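Local coordinates for hypothetical protein Atu0636 (Agrobacterium tumefaciens, PDB 2OZV) that is probably an S-adenosylmethionine-dependent O-methyltransferase of the small-domain methyltransferase family, with its substrate not established, at residues Gln173-Ala176 against Glu177-Ala181; Asp238-Asn242 against Gly243-Tyr247. One frame throughout, in Å; residues are numbered along the deposited sequence. Where two conformers were deposited one is given.

Contact 1. Residues Gln173-Ala176 against Glu177-Ala181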
ATOM      1  N   GLN B 173      -8.206   0.394  -1.107  1.00 44.33           N
ATOM      2  CA  GLN B 173      -8.546   1.344  -0.045  0.50 45.21           C
ATOM      3  C   GLN B 173      -8.629   0.696   1.335  1.00 45.33           C
ATOM      4  O   GLN B 173      -8.657   1.418   2.365  1.00 47.44           O
ATOM      5  CB  GLN B 173      -9.841   2.091  -0.358  0.50 44.86           C
ATOM      6  CG  GLN B 173     -11.044   1.202  -0.511  0.50 45.68           C
ATOM      7  CD  GLN B 173     -12.249   1.946  -1.030  0.50 50.52           C
ATOM      8  OE1 GLN B 173     -13.231   2.133  -0.309  0.50 54.00           O
ATOM      9  NE2 GLN B 173     -12.185   2.386  -2.288  0.50 49.30           N
ATOM     10  N   SER B 174      -8.662  -0.636   1.363  1.00 45.18           N
ATOM     11  CA  SER B 174      -8.754  -1.368   2.619  1.00 46.93           C
ATOM     12  C   SER B 174      -7.417  -1.598   3.306  1.00 46.12           C
ATOM     13  O   SER B 174      -7.379  -2.261   4.355  1.00 46.59           O
ATOM     14  CB  SER B 174      -9.457  -2.702   2.391  1.00 46.49           C
ATOM     15  OG  SER B 174     -10.802  -2.390   2.028  1.00 52.09           O
ATOM     16  N   VAL B 175      -6.328  -1.079   2.716  1.00 45.16           N
ATOM     17  CA  VAL B 175      -4.981  -1.481   3.156  1.00 44.93           C
ATOM     18  C   VAL B 175      -4.770  -1.213   4.655  1.00 44.97           C
ATOM     19  O   VAL B 175      -4.230  -2.079   5.362  1.00 45.30           O
ATOM     20  CB  VAL B 175      -3.858  -0.841   2.270  1.00 44.20           C
ATOM     21  CG1 VAL B 175      -3.843   0.670   2.375  1.00 45.27           C
ATOM     22  CG2 VAL B 175      -2.490  -1.419   2.609  1.00 46.15           C
ATOM     23  N   ALA B 176      -5.205  -0.053   5.154  1.00 45.94           N
ATOM     24  CA  ALA B 176      -4.971   0.276   6.572  1.00 46.28           C
ATOM     25  C   ALA B 176      -5.739  -0.675   7.506  1.00 46.58           C
ATOM     26  O   ALA B 176      -5.177  -1.136   8.511  1.00 44.42           O
ATOM     27  CB  ALA B 176      -5.308   1.750   6.898  1.00 46.95           C
ATOM     28  N   GLU B 177      -6.997  -0.974   7.153  1.00 46.39           N
ATOM     29  CA  GLU B 177      -7.831  -1.866   7.956  0.50 47.25           C
ATOM     30  C   GLU B 177      -7.213  -3.273   7.996  1.00 46.86           C
ATOM     31  O   GLU B 177      -7.257  -3.951   9.022  1.00 46.23           O
ATOM     32  CB  GLU B 177      -9.293  -1.885   7.436  0.50 47.82           C
ATOM     33  CG  GLU B 177     -10.292  -2.666   8.319  0.50 49.03           C
ATOM     34  CD  GLU B 177     -11.787  -2.485   7.964  0.50 49.44           C
ATOM     35  OE1 GLU B 177     -12.157  -1.503   7.287  0.50 51.05           O
ATOM     36  OE2 GLU B 177     -12.611  -3.324   8.401  0.50 52.22           O
ATOM     37  N   ILE B 178      -6.642  -3.707   6.872  1.00 45.69           N
ATOM     38  CA  ILE B 178      -6.064  -5.037   6.787  1.00 46.40           C
ATOM     39  C   ILE B 178      -4.797  -5.151   7.628  1.00 46.37           C
ATOM     40  O   ILE B 178      -4.626  -6.106   8.413  1.00 46.18           O
ATOM     41  CB  ILE B 178      -5.788  -5.412   5.338  1.00 46.11           C
ATOM     42  CG1 ILE B 178      -7.106  -5.669   4.596  1.00 46.97           C
ATOM     43  CG2 ILE B 178      -4.934  -6.664   5.257  1.00 47.29           C
ATOM     44  CD1 ILE B 178      -6.960  -5.503   3.084  1.00 49.20           C
ATOM     45  N   ILE B 179      -3.907  -4.167   7.490  1.00 44.93           N
ATOM     46  CA  ILE B 179      -2.692  -4.165   8.296  1.00 44.94           C
ATOM     47  C   ILE B 179      -3.026  -4.137   9.782  1.00 44.60           C
ATOM     48  O   ILE B 179      -2.411  -4.882  10.567  1.00 45.21           O
ATOM     49  CB  ILE B 179      -1.754  -2.977   7.903  1.00 44.88           C
ATOM     50  CG1 ILE B 179      -1.241  -3.164   6.457  1.00 44.75           C
ATOM     51  CG2 ILE B 179      -0.635  -2.769   8.955  1.00 44.79           C
ATOM     52  CD1 ILE B 179      -0.591  -1.843   5.865  1.00 44.04           C
ATOM     53  N   ALA B 180      -3.994  -3.315  10.182  1.00 44.56           N
ATOM     54  CA  ALA B 180      -4.373  -3.228  11.606  1.00 45.18           C
ATOM     55  C   ALA B 180      -4.944  -4.561  12.121  1.00 45.46           C
ATOM     56  O   ALA B 180      -4.636  -4.985  13.236  1.00 45.46           O
ATOM     57  CB  ALA B 180      -5.359  -2.111  11.834  1.00 44.81           C
ATOM     58  N   ALA B 181      -5.760  -5.211  11.294  1.00 44.89           N
ATOM     59  CA  ALA B 181      -6.401  -6.472  11.679  1.00 45.37           C
ATOM     60  C   ALA B 181      -5.355  -7.588  11.809  1.00 46.43           C
ATOM     61  O   ALA B 181      -5.485  -8.479  12.661  1.00 46.90           O
ATOM     62  CB  ALA B 181      -7.469  -6.853  10.652  1.00 46.05           C
TER
HETATM   63  O   HOH W   1      -8.670   0.674   5.562  1.00 33.43           O

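Contact 2. Residues Asp238-Asn242 against Gly243-Tyr247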
ATOM      1  N   ASP B 238      -2.825 -14.606 -17.214  1.00 53.46           N
ATOM      2  CA  ASP B 238      -3.601 -15.586 -17.952  1.00 54.94           C
ATOM      3  C   ASP B 238      -3.416 -17.002 -17.396  1.00 55.56           C
ATOM      4  O   ASP B 238      -4.400 -17.733 -17.257  1.00 56.69           O
ATOM      5  CB  ASP B 238      -3.307 -15.535 -19.448  1.00 55.12           C
ATOM      6  CG  ASP B 238      -4.354 -16.266 -20.256  1.00 56.22           C
ATOM      7  OD1 ASP B 238      -5.564 -15.943 -20.128  1.00 57.67           O
ATOM      8  OD2 ASP B 238      -3.964 -17.190 -20.986  1.00 57.61           O
ATOM      9  N   ASP B 239      -2.172 -17.380 -17.083  1.00 55.68           N
ATOM     10  CA  ASP B 239      -1.880 -18.638 -16.376  1.00 56.50           C
ATOM     11  C   ASP B 239      -2.609 -18.752 -15.027  1.00 57.11           C
ATOM     12  O   ASP B 239      -3.138 -19.822 -14.694  1.00 57.22           O
ATOM     13  CB  ASP B 239      -0.375 -18.811 -16.158  1.00 56.10           C
ATOM     14  CG  ASP B 239       0.362 -19.199 -17.419  1.00 59.29           C
ATOM     15  OD1 ASP B 239      -0.279 -19.758 -18.333  1.00 57.81           O
ATOM     16  OD2 ASP B 239       1.586 -18.943 -17.490  1.00 60.92           O
ATOM     17  N   LEU B 240      -2.622 -17.669 -14.248  1.00 57.00           N
ATOM     18  CA  LEU B 240      -3.342 -17.662 -12.976  1.00 58.38           C
ATOM     19  C   LEU B 240      -4.832 -17.920 -13.228  1.00 60.75           C
ATOM     20  O   LEU B 240      -5.448 -18.768 -12.564  1.00 60.94           O
ATOM     21  CB  LEU B 240      -3.129 -16.351 -12.219  1.00 56.93           C
ATOM     22  CG  LEU B 240      -1.696 -16.033 -11.786  1.00 53.61           C
ATOM     23  CD1 LEU B 240      -1.727 -14.743 -10.990  1.00 50.97           C
ATOM     24  CD2 LEU B 240      -1.012 -17.175 -10.997  1.00 54.36           C
ATOM     25  N   ASN B 241      -5.384 -17.225 -14.220  1.00 62.23           N
ATOM     26  CA  ASN B 241      -6.793 -17.374 -14.585  1.00 63.96           C
ATOM     27  C   ASN B 241      -7.210 -18.783 -15.016  1.00 64.07           C
ATOM     28  O   ASN B 241      -8.304 -19.239 -14.668  1.00 65.17           O
ATOM     29  CB  ASN B 241      -7.179 -16.348 -15.652  1.00 64.67           C
ATOM     30  CG  ASN B 241      -8.677 -16.156 -15.754  1.00 66.56           C
ATOM     31  OD1 ASN B 241      -9.346 -15.818 -14.770  1.00 70.61           O
ATOM     32  ND2 ASN B 241      -9.215 -16.370 -16.949  1.00 68.36           N
ATOM     33  N   ASN B 242      -6.335 -19.463 -15.755  1.00 63.83           N
ATOM     34  CA  ASN B 242      -6.582 -20.819 -16.228  1.00 63.66           C
ATOM     35  C   ASN B 242      -6.378 -21.886 -15.149  1.00 62.67           C
ATOM     36  O   ASN B 242      -6.598 -23.066 -15.406  1.00 62.60           O
ATOM     37  CB  ASN B 242      -5.680 -21.159 -17.433  1.00 64.12           C
ATOM     38  CG  ASN B 242      -5.990 -20.317 -18.683  1.00 66.96           C
ATOM     39  OD1 ASN B 242      -5.303 -20.437 -19.707  1.00 67.30           O
ATOM     40  ND2 ASN B 242      -7.012 -19.454 -18.596  1.00 69.76           N
ATOM     41  N   GLY B 243      -5.938 -21.489 -13.953  1.00 61.34           N
ATOM     42  CA  GLY B 243      -5.575 -22.478 -12.932  1.00 60.28           C
ATOM     43  C   GLY B 243      -4.287 -23.200 -13.296  1.00 59.73           C
ATOM     44  O   GLY B 243      -3.986 -24.260 -12.753  1.00 59.81           O
ATOM     45  N   ARG B 244      -3.521 -22.608 -14.213  1.00 59.55           N
ATOM     46  CA  ARG B 244      -2.269 -23.176 -14.719  1.00 59.19           C
ATOM     47  C   ARG B 244      -1.045 -22.881 -13.842  1.00 58.61           C
ATOM     48  O   ARG B 244       0.054 -23.401 -14.100  1.00 58.66           O
ATOM     49  CB  ARG B 244      -2.002 -22.672 -16.145  1.00 59.12           C
ATOM     50  CG  ARG B 244      -2.803 -23.404 -17.223  1.00 61.68           C
ATOM     51  CD  ARG B 244      -2.164 -23.192 -18.596  1.00 65.21           C
ATOM     52  NE  ARG B 244      -2.654 -24.050 -19.689  1.00 69.12           N
ATOM     53  CZ  ARG B 244      -3.391 -25.166 -19.585  1.00 70.59           C
ATOM     54  NH1 ARG B 244      -3.790 -25.633 -18.400  1.00 71.08           N
ATOM     55  NH2 ARG B 244      -3.741 -25.823 -20.695  1.00 70.23           N
ATOM     56  N   ALA B 245      -1.231 -22.041 -12.819  1.00 56.87           N
ATOM     57  CA  ALA B 245      -0.131 -21.598 -11.978  1.00 55.06           C
ATOM     58  C   ALA B 245      -0.621 -21.043 -10.650  1.00 52.62           C
ATOM     59  O   ALA B 245      -1.757 -20.580 -10.525  1.00 52.73           O
ATOM     60  CB  ALA B 245       0.719 -20.523 -12.709  1.00 55.45           C
ATOM     61  N   ALA B 246       0.264 -21.091  -9.658  1.00 50.35           N
ATOM     62  CA  ALA B 246       0.085 -20.367  -8.409  1.00 47.59           C
ATOM     63  C   ALA B 246       0.919 -19.085  -8.429  1.00 46.71           C
ATOM     64  O   ALA B 246       1.866 -18.953  -9.194  1.00 47.28           O
ATOM     65  CB  ALA B 246       0.502 -21.229  -7.245  1.00 47.36           C
ATOM     66  N   TYR B 247       0.553 -18.165  -7.559  1.00 45.51           N
ATOM     67  CA  TYR B 247       1.363 -16.965  -7.326  1.00 45.86           C
ATOM     68  C   TYR B 247       1.950 -17.106  -5.922  1.00 46.21           C
ATOM     69  O   TYR B 247       1.252 -16.873  -4.927  1.00 46.84           O
ATOM     70  CB  TYR B 247       0.487 -15.738  -7.490  1.00 45.39           C
ATOM     71  CG  TYR B 247       1.175 -14.426  -7.095  1.00 45.69           C
ATOM     72  CD1 TYR B 247       2.517 -14.208  -7.411  1.00 46.25           C
ATOM     73  CD2 TYR B 247       0.500 -13.441  -6.365  1.00 47.93           C
ATOM     74  CE1 TYR B 247       3.171 -13.018  -7.039  1.00 47.08           C
ATOM     75  CE2 TYR B 247       1.146 -12.245  -5.996  1.00 46.35           C
ATOM     76  CZ  TYR B 247       2.463 -12.048  -6.345  1.00 45.28           C
ATOM     77  OH  TYR B 247       3.107 -10.899  -5.956  1.00 46.17           O
TER
HETATM   78  O   HOH W   2      -4.403 -20.339 -10.759  1.00 32.33           O

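Contact 1. Residues Gln173-Ala176 against Glu177-Ala181
V175 and I179, one helical turn apart, lie side by side and point the same way, CG2 of V175 resting 3.8 Å from CD1 of I179. Both branches follow from the first torsions: V175 holds CG2 opposite its backbone N (CG1 at chi1 64°), while I179 turns CG1 back beside its own N, so that CG1 comes 3.4 Å from V175 O and CD1 extends on to the valine methyl. I178 repeats the pattern a step round the helix: its CD1 reaches S174 CB at 3.8 Å, a carbon-to-carbon contact that does not involve the serine hydroxyl.

Beneath these side chains run the bonds of the first helical turn. I179 N donates to V175 O at 3.0 Å, almost straight at 172°, and the amides of I178 and A180 bind S174 O and A176 O in the same i to i+4 manner. Just before them the chain is 3-10, and a water bridges the entry, accepting from E177 N at 2.8 Å and donating a longer bond to Q173 O. A180 lies on the exposed side, where a small methyl is enough, while A176 packs on I179 of the second subunit.

Farther out, I178 packs against F149 of helix 148-159 and M205 of strand 204-211, whereas V175 and I179 also meet I179 and V175 of the second subunit. Branched apolar residues therefore serve both the sheet and the dimer interface. This is the start of an amphipathic helix, 175-182, linking strands 164-170 and 186-195 in a Rossmann-like methyltransferase fold.

Contact 2. Residues Asp238-Asn242 against Gly243-Tyr247
A Schellman motif ends helix 235-241, with G243 as the residue of positive phi (71°) that turns the chain out of the helix. Two backbone bonds reach back into the last turn. R244 N donates to D239 O at 2.9 Å, and G243 N to L240 O at 3.1 Å, the latter from well above the carbonyl plane. That conformation comes readily to glycine, which lacks a side chain.

L240 supplies the apolar side of the cap: its CD2 lies 4.1 Å from A245 CB and equally near Y247 CB, so the chain leaving the helix passes over the leucine. A water donates to both L240 O, at 2.6 Å, and A245 O, tying the helix end to the extended chain. On the solvent side the R244 chain runs extended past D239 and N242; its CG touches N242 CB at 3.7 Å, but D239 OD1 stays 5.1 Å from R244 NE, too far for a salt bridge, though the opposite charges probably attract.

Beyond the cap, L240 and Y247 both pack on S30 of helix 24-30, and the tyrosine hydroxyl is hydrogen-bonded to T192. The whole is a glycine-terminated helix C-cap with a hydrophobic contact across it.

Contact 1 lies at the start of helix 175-182 and contact 2 at the end of a different helix, 235-241. Contact 1 precedes contact 2 in sequence; their centres are 26 Å apart and their nearest atoms about 14 Å, so they do not touch. Strand 186-195 is common ground, since V175 and I179 pack on its I191 and L189 while Y247 of contact 2 bonds to its T192. Contact 1 also faces the second subunit, whereas contact 2 touches no other chain of the assembly. If the protein binds S-adenosylmethionine as its family suggests, the glycine-rich turn after strand 38-42 probably lies in that site; neither contact includes it.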